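Local coordinates for alanine racemase (Acinetobacter baumannii, PDB 4QHR), which carries covalently bound pyridoxal phosphate and joins an N-terminal TIM-barrel domain to a mainly beta C-terminal domain, as expected of the alanine racemase family, at residues Y15-V20 with A47-S52; N36-G41 with M213-S218; Q175-I180 with L203-V208; H179-E182 with P186-A189. All blocks are in the same frame, centred on the assembly; numbering follows the deposited sequence.

Contact 1. Residues Y15-V20 with A47-S52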
loop_
_atom_site.group_PDB
_atom_site.type_symbol
_atom_site.label_atom_id
_atom_site.label_comp_id
_atom_site.label_asym_id
_atom_site.label_seq_id
_atom_site.Cartn_x
_atom_site.Cartn_y
_atom_site.Cartn_z
ATOM N N TYR A 15 -16.304 -0.748 -20.844
ATOM C CA TYR A 15 -17.104 0.455 -21.042
ATOM C C TYR A 15 -16.237 1.743 -21.086
ATOM O O TYR A 15 -16.455 2.642 -21.898
ATOM C CB TYR A 15 -18.133 0.543 -19.903
ATOM C CG TYR A 15 -19.068 1.679 -20.010
ATOM C CD1 TYR A 15 -18.735 2.940 -19.499
ATOM C CD2 TYR A 15 -20.302 1.519 -20.629
ATOM C CE1 TYR A 15 -19.625 3.997 -19.607
ATOM C CE2 TYR A 15 -21.186 2.566 -20.718
ATOM C CZ TYR A 15 -20.847 3.795 -20.213
ATOM O OH TYR A 15 -21.732 4.833 -20.307
ATOM N N ASN A 16 -15.291 1.832 -20.162
ATOM C CA ASN A 16 -14.441 3.019 -20.062
ATOM C C ASN A 16 -13.490 3.071 -21.231
ATOM O O ASN A 16 -13.183 4.140 -21.732
ATOM C CB ASN A 16 -13.670 2.928 -18.749
ATOM C CG ASN A 16 -14.572 2.947 -17.538
ATOM O OD1 ASN A 16 -15.695 3.495 -17.587
ATOM N ND2 ASN A 16 -14.089 2.400 -16.436
ATOM N N LEU A 17 -13.017 1.909 -21.689
ATOM C CA LEU A 17 -12.183 1.880 -22.905
ATOM C C LEU A 17 -13.001 2.402 -24.104
ATOM O O LEU A 17 -12.481 3.166 -24.946
ATOM C CB LEU A 17 -11.652 0.485 -23.176
ATOM C CG LEU A 17 -10.782 0.332 -24.426
ATOM C CD1 LEU A 17 -9.639 1.320 -24.503
ATOM C CD2 LEU A 17 -10.256 -1.074 -24.537
ATOM N N ASN A 18 -14.280 2.028 -24.136
ATOM C CA ASN A 18 -15.166 2.479 -25.163
ATOM C C ASN A 18 -15.411 3.966 -25.064
ATOM O O ASN A 18 -15.588 4.615 -26.104
ATOM C CB ASN A 18 -16.487 1.695 -25.182
ATOM C CG ASN A 18 -17.317 2.036 -26.408
ATOM O OD1 ASN A 18 -16.914 1.720 -27.537
ATOM N ND2 ASN A 18 -18.406 2.709 -26.214
ATOM N N ARG A 19 -15.420 4.521 -23.849
ATOM C CA ARG A 19 -15.456 5.949 -23.686
ATOM C C ARG A 19 -14.268 6.648 -24.345
ATOM O O ARG A 19 -14.428 7.694 -25.007
ATOM C CB ARG A 19 -15.590 6.369 -22.226
ATOM C CG ARG A 19 -16.900 5.947 -21.553
ATOM C CD ARG A 19 -18.082 6.874 -21.879
ATOM N NE ARG A 19 -17.794 8.209 -21.347
ATOM C CZ ARG A 19 -17.663 9.329 -22.052
ATOM N NH1 ARG A 19 -17.838 9.365 -23.393
ATOM N NH2 ARG A 19 -17.407 10.473 -21.410
ATOM N N VAL A 20 -13.078 6.079 -24.202
ATOM C CA VAL A 20 -11.927 6.650 -24.894
ATOM C C VAL A 20 -12.162 6.736 -26.389
ATOM O O VAL A 20 -11.874 7.770 -27.013
ATOM C CB VAL A 20 -10.603 5.849 -24.644
ATOM C CG1 VAL A 20 -9.445 6.557 -25.337
ATOM C CG2 VAL A 20 -10.361 5.709 -23.140
ATOM N N ALA A 47 -7.614 -8.805 -20.692
ATOM C CA ALA A 47 -8.682 -9.371 -21.553
ATOM C C ALA A 47 -9.765 -8.344 -21.747
ATOM O O ALA A 47 -10.191 -8.100 -22.861
ATOM C CB ALA A 47 -9.253 -10.657 -20.963
ATOM N N ALA A 48 -10.197 -7.704 -20.657
ATOM C CA ALA A 48 -11.237 -6.653 -20.765
ATOM C C ALA A 48 -10.803 -5.482 -21.635
ATOM O O ALA A 48 -11.653 -4.773 -22.198
ATOM C CB ALA A 48 -11.623 -6.128 -19.410
ATOM N N LEU A 49 -9.509 -5.244 -21.690
ATOM C CA LEU A 49 -8.947 -4.129 -22.475
ATOM C C LEU A 49 -8.320 -4.612 -23.836
ATOM O O LEU A 49 -7.572 -3.880 -24.476
ATOM C CB LEU A 49 -7.899 -3.383 -21.638
ATOM C CG LEU A 49 -8.388 -2.742 -20.334
ATOM C CD1 LEU A 49 -7.200 -2.256 -19.511
ATOM C CD2 LEU A 49 -9.325 -1.582 -20.658
ATOM N N ASN A 50 -8.666 -5.815 -24.273
ATOM C CA ASN A 50 -8.053 -6.379 -25.473
ATOM C C ASN A 50 -8.279 -5.626 -26.771
ATOM O O ASN A 50 -7.517 -5.803 -27.720
ATOM C CB ASN A 50 -8.377 -7.870 -25.631
ATOM C CG ASN A 50 -9.794 -8.134 -25.971
ATOM O OD1 ASN A 50 -10.484 -7.310 -26.549
ATOM N ND2 ASN A 50 -10.266 -9.301 -25.599
ATOM N N ALA A 51 -9.298 -4.794 -26.830
ATOM C CA ALA A 51 -9.495 -3.937 -27.993
ATOM C C ALA A 51 -8.496 -2.789 -28.089
ATOM O O ALA A 51 -8.516 -2.075 -29.063
ATOM C CB ALA A 51 -10.868 -3.369 -27.995
ATOM N N SER A 52 -7.672 -2.587 -27.072
ATOM C CA SER A 52 -6.617 -1.629 -27.136
ATOM C C SER A 52 -5.668 -1.944 -28.317
ATOM O O SER A 52 -5.399 -3.108 -28.623
ATOM C CB SER A 52 -5.809 -1.684 -25.813
ATOM O OG SER A 52 -6.627 -1.529 -24.657
#
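Of residues 15-20, on helix 10-23, Leu17 alone reaches the turns at 47-52, and its CD2 methyl does most of the touching. CG lies opposite the backbone N (chi1 179°), which sends the two methyls outward from the helix and over the second turn. On the tight side, Leu17 CD2 sits 3.7 Å from Ser52 OG and 3.9 Å from Leu49 O. The CD2 methyl of Leu49 comes alongside the base of the same side chain, 4.0 Å from Leu17 CB. Leu17 also rests on Ile29 and Ser31 of strand 28-32.

The other side is looser. Ala51, on the solvent side, offers its methyl to Leu17 CD2 at 4.2 Å.

Two consecutive type I turns, Ala47 to Asn50 and Leu49 to Ser52, lead from helix 42-45 toward strand 54-57 of the TIM barrel. Leu49 O closes the second turn by accepting from Ser52 N, and it takes a second bond from Ser52 OG, arriving in the carbonyl plane on a lone pair. Ser52 OG is also bonded to Ser31 OG. The oxygens under the leucine methyls thus have their bonds within the turn and with strand 28-32. Leu17 brings only carbon to the contact, its methyls lie on carbon and on these already bonded oxygens, and no hydrogen bond crosses between helix and turns.

Contact 2. Residues N36-G41 with M213-S218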
loop_
_atom_site.group_PDB
_atom_site.type_symbol
_atom_site.label_atom_id
_atom_site.label_comp_id
_atom_site.label_asym_id
_atom_site.label_seq_id
_atom_site.Cartn_x
_atom_site.Cartn_y
_atom_site.Cartn_z
ATOM N N ASN A 36 0.798 -2.851 -12.278
ATOM C CA ASN A 36 -0.171 -3.957 -12.196
ATOM C C ASN A 36 -1.585 -3.487 -12.494
ATOM O O ASN A 36 -2.531 -3.730 -11.722
ATOM C CB ASN A 36 -0.118 -4.623 -10.833
ATOM C CG ASN A 36 -0.831 -5.954 -10.804
ATOM O OD1 ASN A 36 -0.977 -6.625 -11.804
ATOM N ND2 ASN A 36 -1.304 -6.320 -9.640
ATOM N N ALA A 37 -1.686 -2.809 -13.618
ATOM C CA ALA A 37 -2.905 -2.156 -14.118
ATOM C C ALA A 37 -3.463 -1.195 -13.074
ATOM O O ALA A 37 -4.615 -1.281 -12.658
ATOM C CB ALA A 37 -3.945 -3.185 -14.571
ATOM N N TYR A 38 -2.599 -0.280 -12.626
ATOM C CA TYR A 38 -2.939 0.704 -11.596
ATOM C C TYR A 38 -3.537 -0.006 -10.369
ATOM O O TYR A 38 -4.517 0.479 -9.805
ATOM C CB TYR A 38 -3.929 1.770 -12.116
ATOM C CG TYR A 38 -3.394 2.843 -13.039
ATOM C CD1 TYR A 38 -2.433 2.577 -13.986
ATOM C CD2 TYR A 38 -3.886 4.149 -12.963
ATOM C CE1 TYR A 38 -1.973 3.562 -14.833
ATOM C CE2 TYR A 38 -3.447 5.117 -13.819
ATOM C CZ TYR A 38 -2.489 4.831 -14.734
ATOM O OH TYR A 38 -2.035 5.840 -15.548
ATOM N N GLY A 39 -2.964 -1.163 -10.006
ATOM C CA GLY A 39 -3.385 -1.980 -8.875
ATOM C C GLY A 39 -4.595 -2.885 -9.063
ATOM O O GLY A 39 -5.002 -3.558 -8.130
ATOM N N HIS A 40 -5.183 -2.880 -10.276
ATOM C CA HIS A 40 -6.390 -3.645 -10.574
ATOM C C HIS A 40 -6.073 -5.044 -11.020
ATOM O O HIS A 40 -6.973 -5.896 -11.070
ATOM C CB HIS A 40 -7.209 -2.937 -11.638
ATOM C CG HIS A 40 -7.812 -1.660 -11.156
ATOM N ND1 HIS A 40 -7.095 -0.492 -11.012
ATOM C CD2 HIS A 40 -9.080 -1.362 -10.820
ATOM C CE1 HIS A 40 -7.893 0.473 -10.570
ATOM N NE2 HIS A 40 -9.110 -0.028 -10.470
ATOM N N GLY A 41 -4.800 -5.327 -11.256
ATOM C CA GLY A 41 -4.374 -6.715 -11.631
ATOM C C GLY A 41 -4.325 -6.923 -13.131
ATOM O O GLY A 41 -5.372 -6.905 -13.810
ATOM N N MET A 213 -8.708 6.932 -16.429
ATOM C CA MET A 213 -10.118 6.811 -16.841
ATOM C C MET A 213 -10.545 5.365 -17.159
ATOM O O MET A 213 -11.724 5.012 -16.981
ATOM C CB MET A 213 -10.476 7.729 -18.031
ATOM C CG MET A 213 -9.755 7.412 -19.312
ATOM S SD MET A 213 -10.010 8.653 -20.597
ATOM C CE MET A 213 -11.725 8.421 -21.048
ATOM N N LEU A 214 -9.603 4.531 -17.588
ATOM C CA LEU A 214 -9.916 3.114 -17.844
ATOM C C LEU A 214 -10.477 2.396 -16.617
ATOM O O LEU A 214 -11.355 1.517 -16.749
ATOM C CB LEU A 214 -8.685 2.381 -18.351
ATOM C CG LEU A 214 -7.989 2.823 -19.632
ATOM C CD1 LEU A 214 -6.830 1.899 -19.935
ATOM C CD2 LEU A 214 -8.941 2.777 -20.820
ATOM N N TYR A 215 -9.976 2.834 -15.438
ATOM C CA TYR A 215 -10.252 2.248 -14.140
ATOM C C TYR A 215 -11.489 2.868 -13.452
ATOM O O TYR A 215 -11.909 2.454 -12.385
ATOM C CB TYR A 215 -8.971 2.304 -13.268
ATOM C CG TYR A 215 -7.804 1.658 -14.009
ATOM C CD1 TYR A 215 -7.773 0.331 -14.220
ATOM C CD2 TYR A 215 -6.768 2.447 -14.541
ATOM C CE1 TYR A 215 -6.733 -0.270 -14.944
ATOM C CE2 TYR A 215 -5.742 1.907 -15.253
ATOM C CZ TYR A 215 -5.730 0.553 -15.477
ATOM O OH TYR A 215 -4.679 0.022 -16.173
ATOM N N GLY A 216 -12.129 3.810 -14.137
ATOM C CA GLY A 216 -13.312 4.423 -13.598
ATOM C C GLY A 216 -13.026 5.208 -12.354
ATOM O O GLY A 216 -13.765 5.171 -11.404
ATOM N N ALA A 217 -11.951 5.949 -12.396
ATOM C CA ALA A 217 -11.659 6.951 -11.422
ATOM C C ALA A 217 -11.382 8.236 -12.216
ATOM O O ALA A 217 -11.100 8.200 -13.430
ATOM C CB ALA A 217 -10.463 6.526 -10.551
ATOM N N SER A 218 -11.477 9.362 -11.538
ATOM C CA SER A 218 -11.414 10.698 -12.191
ATOM C C SER A 218 -10.030 11.317 -12.313
ATOM O O SER A 218 -9.277 11.356 -11.368
ATOM C CB SER A 218 -12.256 11.704 -11.425
ATOM O OG SER A 218 -12.241 12.950 -12.122
HETATM O O HOH W 1 -11.344 1.518 -9.868
#
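Tyr215 lies against both Tyr38 and His40, and the three rings form an aromatic cluster at the mouth of the TIM barrel, between the loops that follow strands 28-32 and 207-208. Both partners lie on the same side of the Tyr215 ring, Tyr38 CB over its face and His40 ND1 more obliquely; Leu214 CB lies over the opposite face. Tyr215 CG is opposite its own carbonyl carbon (chi1 -54°), which carries the ring to the 36-41 loop.

The Tyr38 ring makes an offset stack with Tyr215, planes at 26° and centroids 4.8 Å apart. Tyr215 CE2 stands over the rim of the Tyr38 ring, 3.4 Å from Tyr38 CG, and the two side chains cross nearly at right angles. Tyr38 CB completes the overlap as a CH-pi contact, 3.9 Å from the Tyr215 centroid. His40 forms the second offset stack, turned by 21°, with Tyr215 CD1 above the imidazole 3.4 Å from His40 ND1.

The type I' turn from Ala37 to His40 sets these groups in place. Ala37 O accepts from His40 N and also from His40 ND1 at 3.1 Å, which limits rotation of the imidazole.

Tyr38 OH bonds a phosphate oxygen of the pyridoxal-phosphate-modified Lys34, and Tyr215 OH bonds Met32 O. Tyr38 also packs on Met302 of the second subunit. At the imidazole edge, one water lies in the ring plane 2.8 Å from His40 NE2 and donates to Tyr215 O at 2.7 Å.

Contact 3. Residues Q175-I180 with L203-V208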
loop_
_atom_site.group_PDB
_atom_site.type_symbol
_atom_site.label_atom_id
_atom_site.label_comp_id
_atom_site.label_asym_id
_atom_site.label_seq_id
_atom_site.Cartn_x
_atom_site.Cartn_y
_atom_site.Cartn_z
ATOM N N GLN A 175 2.009 24.575 -27.130
ATOM C CA GLN A 175 2.760 25.327 -28.154
ATOM C C GLN A 175 4.149 24.742 -28.414
ATOM O O GLN A 175 4.601 24.656 -29.569
ATOM C CB GLN A 175 2.832 26.840 -27.792
ATOM C CG GLN A 175 1.762 27.770 -28.391
ATOM C CD GLN A 175 0.337 27.204 -28.455
ATOM O OE1 GLN A 175 -0.289 27.193 -29.515
ATOM N NE2 GLN A 175 -0.184 26.748 -27.325
ATOM N N GLN A 176 4.833 24.318 -27.363
ATOM C CA GLN A 176 6.107 23.634 -27.543
ATOM C C GLN A 176 5.910 22.336 -28.394
ATOM O O GLN A 176 6.638 22.087 -29.373
ATOM C CB GLN A 176 6.728 23.361 -26.180
ATOM C CG GLN A 176 8.087 22.721 -26.222
ATOM C CD GLN A 176 9.015 23.254 -25.151
ATOM O OE1 GLN A 176 8.610 24.046 -24.304
ATOM N NE2 GLN A 176 10.269 22.815 -25.180
ATOM N N PHE A 177 4.905 21.546 -28.043
ATOM C CA PHE A 177 4.588 20.325 -28.769
ATOM C C PHE A 177 4.221 20.573 -30.250
ATOM O O PHE A 177 4.700 19.846 -31.125
ATOM C CB PHE A 177 3.430 19.587 -28.096
ATOM C CG PHE A 177 3.206 18.218 -28.659
ATOM C CD1 PHE A 177 4.052 17.192 -28.317
ATOM C CD2 PHE A 177 2.162 17.969 -29.547
ATOM C CE1 PHE A 177 3.858 15.932 -28.830
ATOM C CE2 PHE A 177 1.970 16.701 -30.079
ATOM C CZ PHE A 177 2.811 15.689 -29.725
ATOM N N LEU A 178 3.381 21.575 -30.527
ATOM C CA LEU A 178 2.988 21.902 -31.925
ATOM C C LEU A 178 4.173 22.431 -32.743
ATOM O O LEU A 178 4.304 22.119 -33.920
ATOM C CB LEU A 178 1.838 22.900 -31.977
ATOM C CG LEU A 178 0.506 22.486 -31.352
ATOM C CD1 LEU A 178 -0.547 23.596 -31.390
ATOM C CD2 LEU A 178 -0.007 21.240 -32.056
ATOM N N HIS A 179 5.040 23.208 -32.110
ATOM C CA HIS A 179 6.268 23.698 -32.759
ATOM C C HIS A 179 7.126 22.534 -33.183
ATOM O O HIS A 179 7.645 22.504 -34.304
ATOM C CB HIS A 179 7.070 24.678 -31.847
ATOM C CG HIS A 179 8.497 24.870 -32.262
ATOM N ND1 HIS A 179 8.857 25.399 -33.481
ATOM C CD2 HIS A 179 9.658 24.595 -31.618
ATOM C CE1 HIS A 179 10.177 25.441 -33.576
ATOM N NE2 HIS A 179 10.689 24.953 -32.459
ATOM N N ILE A 180 7.265 21.545 -32.306
ATOM C CA ILE A 180 8.139 20.448 -32.628
ATOM C C ILE A 180 7.479 19.575 -33.672
ATOM O O ILE A 180 8.140 19.142 -34.589
ATOM C CB ILE A 180 8.566 19.645 -31.387
ATOM C CG1 ILE A 180 9.352 20.534 -30.408
ATOM C CG2 ILE A 180 9.455 18.485 -31.816
ATOM C CD1 ILE A 180 10.729 20.967 -30.893
ATOM N N LEU A 203 -5.680 17.714 -29.808
ATOM C CA LEU A 203 -4.333 17.125 -29.591
ATOM C C LEU A 203 -4.269 15.593 -29.585
ATOM O O LEU A 203 -3.223 15.036 -29.235
ATOM C CB LEU A 203 -3.729 17.670 -28.292
ATOM C CG LEU A 203 -3.578 19.198 -28.232
ATOM C CD1 LEU A 203 -2.937 19.610 -26.940
ATOM C CD2 LEU A 203 -2.730 19.768 -29.341
ATOM N N ASN A 204 -5.312 14.923 -30.046
ATOM C CA ASN A 204 -5.315 13.469 -30.088
ATOM C C ASN A 204 -4.236 12.925 -31.005
ATOM O O ASN A 204 -3.546 11.974 -30.657
ATOM C CB ASN A 204 -6.665 12.907 -30.581
ATOM C CG ASN A 204 -7.794 13.013 -29.572
ATOM O OD1 ASN A 204 -7.634 13.327 -28.375
ATOM N ND2 ASN A 204 -8.921 12.767 -30.043
ATOM N N PHE A 205 -4.091 13.540 -32.186
ATOM C CA PHE A 205 -3.177 12.980 -33.219
ATOM C C PHE A 205 -3.311 11.463 -33.379
ATOM O O PHE A 205 -4.445 10.935 -33.432
ATOM C CB PHE A 205 -1.759 13.460 -32.957
ATOM C CG PHE A 205 -1.635 14.953 -32.974
ATOM C CD1 PHE A 205 -1.853 15.648 -34.172
ATOM C CD2 PHE A 205 -1.352 15.679 -31.820
ATOM C CE1 PHE A 205 -1.774 17.037 -34.229
ATOM C CE2 PHE A 205 -1.242 17.069 -31.882
ATOM C CZ PHE A 205 -1.477 17.743 -33.083
ATOM N N ASP A 206 -2.192 10.732 -33.418
ATOM C CA ASP A 206 -2.226 9.318 -33.828
ATOM C C ASP A 206 -2.465 8.318 -32.684
ATOM O O ASP A 206 -3.066 7.266 -32.894
ATOM C CB ASP A 206 -0.927 9.016 -34.538
ATOM C CG ASP A 206 -0.672 10.002 -35.673
ATOM O OD1 ASP A 206 -1.313 9.830 -36.738
ATOM O OD2 ASP A 206 0.061 10.970 -35.485
ATOM N N TYR A 207 -1.979 8.634 -31.496
ATOM C CA TYR A 207 -2.104 7.783 -30.319
ATOM C C TYR A 207 -2.474 8.605 -29.085
ATOM O O TYR A 207 -1.811 9.553 -28.760
ATOM C CB TYR A 207 -0.776 7.092 -30.015
ATOM C CG TYR A 207 -0.326 6.087 -31.035
ATOM C CD1 TYR A 207 0.452 6.486 -32.129
ATOM C CD2 TYR A 207 -0.660 4.764 -30.922
ATOM C CE1 TYR A 207 0.868 5.569 -33.089
ATOM C CE2 TYR A 207 -0.235 3.838 -31.870
ATOM C CZ TYR A 207 0.511 4.261 -32.953
ATOM O OH TYR A 207 0.953 3.361 -33.883
ATOM N N VAL A 208 -3.533 8.188 -28.393
ATOM C CA VAL A 208 -3.854 8.682 -27.062
ATOM C C VAL A 208 -3.444 7.583 -26.042
ATOM O O VAL A 208 -3.382 6.366 -26.379
ATOM C CB VAL A 208 -5.350 9.069 -26.970
ATOM C CG1 VAL A 208 -5.642 10.207 -27.938
ATOM C CG2 VAL A 208 -6.285 7.890 -27.171
#
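Phe205 CE2 comes to the edge of the Phe177 ring, near its plane and 3.7 Å from Phe177 CE2, so across this contact neither face of Phe177 is used. Seen from Phe205 the approach is oblique; its own edge instead receives the methyl Leu178 CD2, 3.9 Å from Phe205 CZ. With the planes at 43° and the centroids 6.0 Å apart, the two rings are neither stacked nor edge-to-face. They slide past one another, each running in from its own backbone.

In Phe177, unlike the other three side chains of the contact, CG is opposite the backbone N (chi1 -171°), which carries the ring off helix 168-184 toward the barrel wall. Leu178, one residue on, sets out beside the contact, but its CD2 methyl turns back in and also touches Leu203 CD2 at 4.1 Å, the two leucines crossing nearly at right angles.

All of the contact is carbon on carbon, and Phe177 and Leu203 form its more buried part. Phe177 continues inward onto Leu156 and Ala189 of neighbouring strands, and Phe205 reaches Ala189 as well. Beyond Phe205, Asp206 bonds to Ala189 and Lys28, leading the chain into strand 207-208. An outer helix laid by its apolar face against strand ends and the loop that enters strand 207-208 is the layering of a TIM barrel.

Contact 4. Residues H179-E182 with P186-A189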
loop_
_atom_site.group_PDB
_atom_site.type_symbol
_atom_site.label_atom_id
_atom_site.label_comp_id
_atom_site.label_asym_id
_atom_site.label_seq_id
_atom_site.Cartn_x
_atom_site.Cartn_y
_atom_site.Cartn_z
ATOM N N HIS A 179 5.040 23.208 -32.110
ATOM C CA HIS A 179 6.268 23.698 -32.759
ATOM C C HIS A 179 7.126 22.534 -33.183
ATOM O O HIS A 179 7.645 22.504 -34.304
ATOM C CB HIS A 179 7.070 24.678 -31.847
ATOM C CG HIS A 179 8.497 24.870 -32.262
ATOM N ND1 HIS A 179 8.857 25.399 -33.481
ATOM C CD2 HIS A 179 9.658 24.595 -31.618
ATOM C CE1 HIS A 179 10.177 25.441 -33.576
ATOM N NE2 HIS A 179 10.689 24.953 -32.459
ATOM N N ILE A 180 7.265 21.545 -32.306
ATOM C CA ILE A 180 8.139 20.448 -32.628
ATOM C C ILE A 180 7.479 19.575 -33.672
ATOM O O ILE A 180 8.140 19.142 -34.589
ATOM C CB ILE A 180 8.566 19.645 -31.387
ATOM C CG1 ILE A 180 9.352 20.534 -30.408
ATOM C CG2 ILE A 180 9.455 18.485 -31.816
ATOM C CD1 ILE A 180 10.729 20.967 -30.893
ATOM N N LYS A 181 6.190 19.322 -33.522
ATOM C CA LYS A 181 5.421 18.546 -34.490
ATOM C C LYS A 181 5.606 19.173 -35.905
ATOM O O LYS A 181 6.105 18.509 -36.831
ATOM C CB LYS A 181 3.963 18.507 -34.053
ATOM C CG LYS A 181 2.924 17.831 -34.961
ATOM C CD LYS A 181 3.166 16.390 -35.158
ATOM C CE LYS A 181 1.916 15.601 -35.476
ATOM N NZ LYS A 181 1.565 15.572 -36.906
ATOM N N GLU A 182 5.240 20.449 -36.035
ATOM C CA GLU A 182 5.407 21.210 -37.289
ATOM C C GLU A 182 6.794 21.061 -37.836
ATOM O O GLU A 182 6.983 20.708 -39.000
ATOM C CB GLU A 182 5.126 22.729 -37.092
ATOM N N PRO A 186 6.724 15.179 -41.722
ATOM C CA PRO A 186 5.663 14.272 -41.294
ATOM C C PRO A 186 6.101 13.342 -40.143
ATOM O O PRO A 186 7.134 12.661 -40.266
ATOM C CB PRO A 186 5.380 13.459 -42.566
ATOM C CG PRO A 186 6.707 13.425 -43.308
ATOM C CD PRO A 186 7.359 14.753 -42.991
ATOM N N ILE A 187 5.310 13.289 -39.066
ATOM C CA ILE A 187 5.620 12.420 -37.931
ATOM C C ILE A 187 4.350 12.054 -37.159
ATOM O O ILE A 187 3.418 12.851 -37.060
ATOM C CB ILE A 187 6.718 13.059 -37.038
ATOM C CG1 ILE A 187 7.320 12.068 -36.024
ATOM C CG2 ILE A 187 6.262 14.344 -36.323
ATOM C CD1 ILE A 187 8.413 12.687 -35.172
ATOM N N LEU A 188 4.333 10.834 -36.619
ATOM C CA LEU A 188 3.290 10.451 -35.727
ATOM C C LEU A 188 3.469 11.207 -34.420
ATOM O O LEU A 188 4.594 11.621 -34.052
ATOM C CB LEU A 188 3.346 8.940 -35.458
ATOM C CG LEU A 188 3.175 8.064 -36.683
ATOM C CD1 LEU A 188 3.711 6.660 -36.398
ATOM C CD2 LEU A 188 1.755 8.055 -37.206
ATOM N N ALA A 189 2.365 11.363 -33.707
ATOM C CA ALA A 189 2.387 12.067 -32.454
ATOM C C ALA A 189 1.384 11.529 -31.418
ATOM O O ALA A 189 0.354 10.977 -31.763
ATOM C CB ALA A 189 2.134 13.520 -32.680
#
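Lys181 near the end of helix 168-184 and Ile187 in the extended chain that follows face each other with CA atoms 7.0 Å apart, the peptide bond before Pro186 being cis. From Ile187 to Ala189 the side chains alternate, so Ile187 and Ala189 turn to the helix and Leu188 turns from it.

Lys181 reaches both of them with its methylenes. Its chain starts opposite the backbone N (chi1 176°), then bends at chi2 and again at chi4, which carries the methylenes across to the strand, CD and CE ending between Ile187 and Ala189. Lys181 CD passes 3.9 Å from Ile187 CG2, and CE presses on the Ala189 methyl, with Lys181 CE to Ala189 CB at 3.5 Å, tighter than usual for two carbons. Lys181 and Ile187 run past each other in opposite directions.

The helix and the strand belong to one beta-alpha-beta unit of the TIM barrel, strand 154-157, helix 168-184 and strand 188-190, and Lys181 also packs on Leu156 of the first strand. Ile187 reaches the neighbouring helix 139-149 at Ile144 and strand 154-157 at Cys154.

The ammonium group has its stronger partner just outside, in a salt bridge with Asp185 OD1, which also accepts from Ile187 N, so that Asp185 holds both. Across the contact its hydrogen bond to Ile187 O is weak, with Lys181 NZ 3.3 Å from that oxygen.

All four contacts belong to the TIM-barrel domain and fall into two pairs. Contacts 1 and 2, with centres 12 Å apart, alternate along the chain and touch directly, Asn16 ND2 probably bonding Leu214 O; helix 10-23 thus backs the segment that brings Tyr215 to the cofactor-bearing loop. Contacts 3 and 4 start from the same helix, 168-184, with centres 7 Å apart, and meet where Asp206 reaches Ala189. Both are nested in the long loop closed by contact 2, their centres about 25 and 30 Å away. Val20 on Val208 links contacts 1 and 3. Strand 207-208, the last, pairs with the first, 28-32, and the segment leading into it bonds to Ala189 of the seventh, 188-190, which closes the barrel.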